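Local atomic coordinates of coenzyme A transferase (Yersinia pestis, PDB entry 3QLI), a protein that probably transfers coenzyme A between acyl-CoA thioesters and free carboxylates such as acetate. Residues A[53-58]-A[83-88]; A[260-265]-A[318-323]. All blocks are in the same frame, centred on the assembly; numbering follows the deposited sequence.

Contact 1 and contact 2 lie in different parts of the chain, with centres about 31 Å apart and no touch between them. Contact 1 packs helix 52-63 against the turn after helix 79-83, about 21 Å from the chain centre. Contact 2 lies nearer the middle, about 11 Å out, and joins residues 260-265 to the end of helix 317-320. They share no helix or strand. Both are mostly buried, but contact 1 reaches the surface at Lys56. Its chemistry is apolar, with no hydrogen bond across it. Contact 2 is polar: two side-chain hydrogen bonds cross it, one of them to Glu264.

Contact 1: A[53-58]-A[83-88]; sequences ALLKAL and DTILRY
Ile85 lays its two branches against helix 52-63, where they overlap Leu55 and Leu58. Its CD1 lies 3.8 Å from Leu55 CD2, and the two side chains pass at an oblique angle. The other branch, CG2, reaches the helix backbone and comes within 3.3 Å of Leu55 O. It also packs on Leu58, 4.0 Å from Leu58 CB. The first torsion of Ile85 sets this split: CG2 is anti to the carbonyl carbon and CG1 stands between N and C (chi1 59°).

Thr84 meets the same helix beside Ile85. Its methyl CG2 rests 3.8 Å from Lys56 CA, and its OG1 lies 3.5 Å from Leu55 CB. Leu55 CB is a carbon, and the touch on it is van der Waals. The hydroxyl hydrogen-bonds to Ile80 O. Lys56 lends its CB to the edge of the contact. No hydrogen bond joins the two segments.

Thr84 to Arg87 form a type I beta turn. Arg87, its last residue, reaches back to the end of helix 79-83: NH1 donates to Asp83 O at 3.0 Å in a nearly straight bond (173°), in the guanidinium plane and on a carbonyl lone pair. The contact thus packs helix 52-63, between strands 41-44 and 70-74 in the chain, against the loop leading to 94-98, the outermost strand of the parallel sheet within this chain.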
loop_
_atom_site.group_PDB
_atom_site.type_symbol
_atom_site.label_atom_id
_atom_site.label_comp_id
_atom_site.label_asym_id
_atom_site.label_seq_id
_atom_site.Cartn_x
_atom_site.Cartn_y
_atom_site.Cartn_z
ATOM N N ALA A 53 32.189 -7.583 -17.090
ATOM C CA ALA A 53 33.492 -8.216 -16.895
ATOM C C ALA A 53 33.602 -8.853 -15.509
ATOM O O ALA A 53 34.140 -9.960 -15.350
ATOM C CB ALA A 53 34.627 -7.219 -17.141
ATOM N N LEU A 54 33.078 -8.156 -14.506
ATOM C CA LEU A 54 33.076 -8.668 -13.134
ATOM C C LEU A 54 32.173 -9.890 -13.035
ATOM O O LEU A 54 32.525 -10.871 -12.387
ATOM C CB LEU A 54 32.621 -7.584 -12.137
ATOM C CG LEU A 54 33.601 -6.423 -11.934
ATOM C CD1 LEU A 54 32.988 -5.317 -11.055
ATOM C CD2 LEU A 54 34.922 -6.915 -11.322
ATOM N N LEU A 55 31.014 -9.839 -13.675
ATOM C CA LEU A 55 30.088 -10.968 -13.611
ATOM C C LEU A 55 30.610 -12.188 -14.381
ATOM O O LEU A 55 30.401 -13.330 -13.963
ATOM C CB LEU A 55 28.698 -10.566 -14.103
ATOM C CG LEU A 55 28.005 -9.568 -13.165
ATOM C CD1 LEU A 55 26.660 -9.165 -13.745
ATOM C CD2 LEU A 55 27.834 -10.129 -11.749
ATOM N N LYS A 56 31.292 -11.951 -15.498
ATOM C CA LYS A 56 31.919 -13.072 -16.199
ATOM C C LYS A 56 32.981 -13.720 -15.315
ATOM O O LYS A 56 33.054 -14.954 -15.212
ATOM C CB LYS A 56 32.528 -12.624 -17.532
ATOM C CG LYS A 56 33.271 -13.738 -18.268
ATOM C CD LYS A 56 33.858 -13.223 -19.576
ATOM C CE LYS A 56 34.717 -14.284 -20.248
ATOM N NZ LYS A 56 33.887 -15.268 -20.993
ATOM N N ALA A 57 33.804 -12.896 -14.669
ATOM C CA ALA A 57 34.873 -13.415 -13.818
ATOM C C ALA A 57 34.316 -14.183 -12.602
ATOM O O ALA A 57 34.858 -15.210 -12.182
ATOM C CB ALA A 57 35.801 -12.280 -13.370
ATOM N N LEU A 58 33.226 -13.687 -12.035
ATOM C CA LEU A 58 32.598 -14.385 -10.924
ATOM C C LEU A 58 32.027 -15.730 -11.386
ATOM O O LEU A 58 32.194 -16.742 -10.709
ATOM C CB LEU A 58 31.506 -13.512 -10.288
ATOM C CG LEU A 58 30.782 -14.065 -9.057
ATOM C CD1 LEU A 58 31.786 -14.563 -7.971
ATOM C CD2 LEU A 58 29.828 -12.990 -8.498
ATOM N N ASP A 83 23.374 -14.479 -18.867
ATOM C CA ASP A 83 24.441 -15.140 -19.609
ATOM C C ASP A 83 25.589 -15.667 -18.749
ATOM O O ASP A 83 26.210 -16.670 -19.092
ATOM C CB ASP A 83 24.960 -14.236 -20.728
ATOM C CG ASP A 83 23.995 -14.152 -21.892
ATOM O OD1 ASP A 83 22.983 -14.883 -21.874
ATOM O OD2 ASP A 83 24.247 -13.359 -22.820
ATOM N N THR A 84 25.895 -14.974 -17.656
ATOM C CA THR A 84 27.021 -15.364 -16.812
ATOM C C THR A 84 26.708 -16.037 -15.468
ATOM O O THR A 84 26.599 -17.258 -15.391
ATOM C CB THR A 84 27.909 -14.138 -16.525
ATOM O OG1 THR A 84 27.121 -13.117 -15.903
ATOM C CG2 THR A 84 28.496 -13.591 -17.815
ATOM N N ILE A 85 26.566 -15.235 -14.419
ATOM C CA ILE A 85 26.322 -15.743 -13.065
ATOM C C ILE A 85 25.024 -16.522 -12.877
ATOM O O ILE A 85 24.967 -17.466 -12.092
ATOM C CB ILE A 85 26.451 -14.645 -11.981
ATOM C CG1 ILE A 85 25.466 -13.504 -12.233
ATOM C CG2 ILE A 85 27.880 -14.129 -11.913
ATOM C CD1 ILE A 85 25.116 -12.733 -10.984
ATOM N N LEU A 86 23.979 -16.108 -13.579
ATOM C CA LEU A 86 22.671 -16.742 -13.464
ATOM C C LEU A 86 22.489 -18.003 -14.317
ATOM O O LEU A 86 21.412 -18.593 -14.314
ATOM C CB LEU A 86 21.559 -15.731 -13.760
ATOM C CG LEU A 86 21.499 -14.516 -12.830
ATOM C CD1 LEU A 86 20.305 -13.633 -13.151
ATOM C CD2 LEU A 86 21.473 -14.945 -11.373
ATOM N N ARG A 87 23.516 -18.403 -15.063
ATOM C CA ARG A 87 23.391 -19.592 -15.910
ATOM C C ARG A 87 22.952 -20.778 -15.064
ATOM O O ARG A 87 23.496 -21.011 -13.990
ATOM C CB ARG A 87 24.711 -19.918 -16.625
ATOM C CG ARG A 87 25.029 -19.000 -17.796
ATOM C CD ARG A 87 25.999 -19.653 -18.788
ATOM N NE ARG A 87 27.144 -20.300 -18.148
ATOM C CZ ARG A 87 28.260 -19.666 -17.789
ATOM N NH1 ARG A 87 28.372 -18.363 -17.985
ATOM N NH2 ARG A 87 29.262 -20.332 -17.226
ATOM N N TYR A 88 21.968 -21.521 -15.560
ATOM C CA TYR A 88 21.372 -22.636 -14.822
ATOM C C TYR A 88 22.427 -23.567 -14.233
ATOM O O TYR A 88 22.309 -24.017 -13.091
ATOM C CB TYR A 88 20.423 -23.416 -15.743
ATOM C CG TYR A 88 19.571 -24.451 -15.043
ATOM C CD1 TYR A 88 18.321 -24.117 -14.521
ATOM C CD2 TYR A 88 20.006 -25.768 -14.917
ATOM C CE1 TYR A 88 17.537 -25.052 -13.883
ATOM C CE2 TYR A 88 19.222 -26.718 -14.282
ATOM C CZ TYR A 88 17.991 -26.356 -13.769
ATOM O OH TYR A 88 17.214 -27.298 -13.137
#

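Contact 2: A[260-265]-A[318-323]; sequences GIHTEV and DYVNDP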
loop_
_atom_site.group_PDB
_atom_site.type_symbol
_atom_site.label_atom_id
_atom_site.label_comp_id
_atom_site.label_asym_id
_atom_site.label_seq_id
_atom_site.Cartn_x
_atom_site.Cartn_y
_atom_site.Cartn_z
ATOM N N GLY A 260 6.701 18.331 -16.133
ATOM C CA GLY A 260 7.777 17.943 -15.241
ATOM C C GLY A 260 7.965 16.440 -15.295
ATOM O O GLY A 260 7.108 15.716 -15.826
ATOM N N ILE A 261 9.082 15.964 -14.747
ATOM C CA ILE A 261 9.331 14.530 -14.661
ATOM C C ILE A 261 9.722 14.141 -13.241
ATOM O O ILE A 261 10.634 14.726 -12.658
ATOM C CB ILE A 261 10.465 14.083 -15.618
ATOM C CG1 ILE A 261 10.010 14.155 -17.083
ATOM C CG2 ILE A 261 10.928 12.649 -15.285
ATOM C CD1 ILE A 261 11.131 13.877 -18.073
ATOM N N HIS A 262 9.000 13.175 -12.685
ATOM C CA HIS A 262 9.407 12.491 -11.458
ATOM C C HIS A 262 8.960 11.053 -11.631
ATOM O O HIS A 262 7.788 10.707 -11.392
ATOM C CB HIS A 262 8.747 13.121 -10.226
ATOM C CG HIS A 262 9.103 12.442 -8.936
ATOM N ND1 HIS A 262 9.924 13.017 -7.988
ATOM C CD2 HIS A 262 8.754 11.228 -8.444
ATOM C CE1 HIS A 262 10.055 12.191 -6.963
ATOM N NE2 HIS A 262 9.345 11.101 -7.211
ATOM N N THR A 263 9.895 10.220 -12.071
ATOM C CA THR A 263 9.560 8.908 -12.578
ATOM C C THR A 263 10.464 7.886 -11.904
ATOM O O THR A 263 11.543 8.235 -11.419
ATOM C CB THR A 263 9.747 8.890 -14.104
ATOM O OG1 THR A 263 9.236 7.664 -14.643
ATOM C CG2 THR A 263 11.237 9.078 -14.477
ATOM N N GLU A 264 10.022 6.634 -11.837
ATOM C CA GLU A 264 10.911 5.587 -11.338
ATOM C C GLU A 264 11.960 5.282 -12.398
ATOM O O GLU A 264 13.153 5.474 -12.172
ATOM C CB GLU A 264 10.134 4.326 -10.980
ATOM C CG GLU A 264 11.014 3.204 -10.394
ATOM C CD GLU A 264 10.278 1.872 -10.371
ATOM O OE1 GLU A 264 9.226 1.785 -9.707
ATOM O OE2 GLU A 264 10.748 0.925 -11.033
ATOM N N VAL A 265 11.516 4.812 -13.560
ATOM C CA VAL A 265 12.437 4.568 -14.666
ATOM C C VAL A 265 12.408 5.714 -15.689
ATOM O O VAL A 265 11.336 6.177 -16.109
ATOM C CB VAL A 265 12.144 3.220 -15.393
ATOM C CG1 VAL A 265 10.814 3.277 -16.084
ATOM C CG2 VAL A 265 13.235 2.905 -16.426
ATOM N N ASP A 318 14.178 5.176 -2.354
ATOM C CA ASP A 318 13.378 5.438 -1.159
ATOM C C ASP A 318 12.896 6.891 -1.109
ATOM O O ASP A 318 12.028 7.233 -0.309
ATOM C CB ASP A 318 14.121 5.042 0.129
ATOM C CG ASP A 318 15.497 5.698 0.253
ATOM O OD1 ASP A 318 16.264 5.760 -0.734
ATOM O OD2 ASP A 318 15.819 6.145 1.368
ATOM N N TYR A 319 13.449 7.739 -1.974
ATOM C CA TYR A 319 12.898 9.089 -2.186
ATOM C C TYR A 319 11.906 9.076 -3.339
ATOM O O TYR A 319 10.742 9.478 -3.206
ATOM C CB TYR A 319 14.028 10.078 -2.496
ATOM C CG TYR A 319 13.590 11.489 -2.889
ATOM C CD1 TYR A 319 13.376 12.465 -1.922
ATOM C CD2 TYR A 319 13.412 11.847 -4.225
ATOM C CE1 TYR A 319 12.989 13.746 -2.266
ATOM C CE2 TYR A 319 13.021 13.130 -4.575
ATOM C CZ TYR A 319 12.813 14.076 -3.587
ATOM O OH TYR A 319 12.434 15.365 -3.924
ATOM N N VAL A 320 12.378 8.612 -4.487
ATOM C CA VAL A 320 11.599 8.728 -5.710
ATOM C C VAL A 320 10.264 8.008 -5.605
ATOM O O VAL A 320 9.235 8.528 -6.063
ATOM C CB VAL A 320 12.377 8.168 -6.914
ATOM C CG1 VAL A 320 11.472 8.084 -8.140
ATOM C CG2 VAL A 320 13.626 9.026 -7.185
ATOM N N ASN A 321 10.283 6.812 -5.019
ATOM C CA ASN A 321 9.081 5.985 -4.936
ATOM C C ASN A 321 8.335 6.125 -3.604
ATOM O O ASN A 321 7.464 5.320 -3.308
ATOM C CB ASN A 321 9.411 4.495 -5.179
ATOM C CG ASN A 321 9.595 4.173 -6.648
ATOM O OD1 ASN A 321 10.344 4.852 -7.346
ATOM N ND2 ASN A 321 8.871 3.155 -7.141
ATOM N N ASP A 322 8.669 7.134 -2.803
ATOM C CA ASP A 322 7.901 7.408 -1.586
ATOM C C ASP A 322 6.611 8.125 -1.993
ATOM O O ASP A 322 6.657 9.227 -2.540
ATOM C CB ASP A 322 8.715 8.296 -0.638
ATOM C CG ASP A 322 7.993 8.578 0.678
ATOM O OD1 ASP A 322 6.752 8.397 0.751
ATOM O OD2 ASP A 322 8.678 8.991 1.637
ATOM N N PRO A 323 5.449 7.508 -1.739
ATOM C CA PRO A 323 4.221 8.181 -2.183
ATOM C C PRO A 323 4.069 9.580 -1.593
ATOM O O PRO A 323 3.484 10.446 -2.249
ATOM C CB PRO A 323 3.102 7.265 -1.664
ATOM C CG PRO A 323 3.754 5.907 -1.536
ATOM C CD PRO A 323 5.187 6.181 -1.143
#
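His262 and Val320 form the tight part of this contact. His262 NE2 donates to Val320 O at 2.8 Å, near the ring plane and on a carbonyl lone pair. His262 CG is anti to the backbone N (chi1 179°), and the ring edge faces the helix end. Val320 CG1 packs beside this bond, 3.3 Å from Thr263 O. Tyr319 CE2 adds a looser touch, 3.9 Å from His262 CE1.

On the other side Glu264 is partly exposed, while Asn321 is buried. Asn321 ND2 donates to Glu264 OE1 at 2.9 Å, on the anti side and 30° out of the carboxylate plane, a bond consistent with Asn321 helping to orient the carboxylate. Asp365 takes a second hydrogen bond from ND2. Asn321 OD1 is buried without a polar partner, 3.5 Å from Glu264 CG. Glu264 is a site of covalent CoA attachment in this protein, though none is bound to this chain here. An acetate ion, probably from the crystallisation liquor, has its nearest atom about 3 Å from that side chain.

Residues 260-263 pair by backbone hydrogen bonds with strands 237-240 and 291-293. The His262 side chain meets the junction of helices 317-320 and 323-326, and Val320 also packs on Val292.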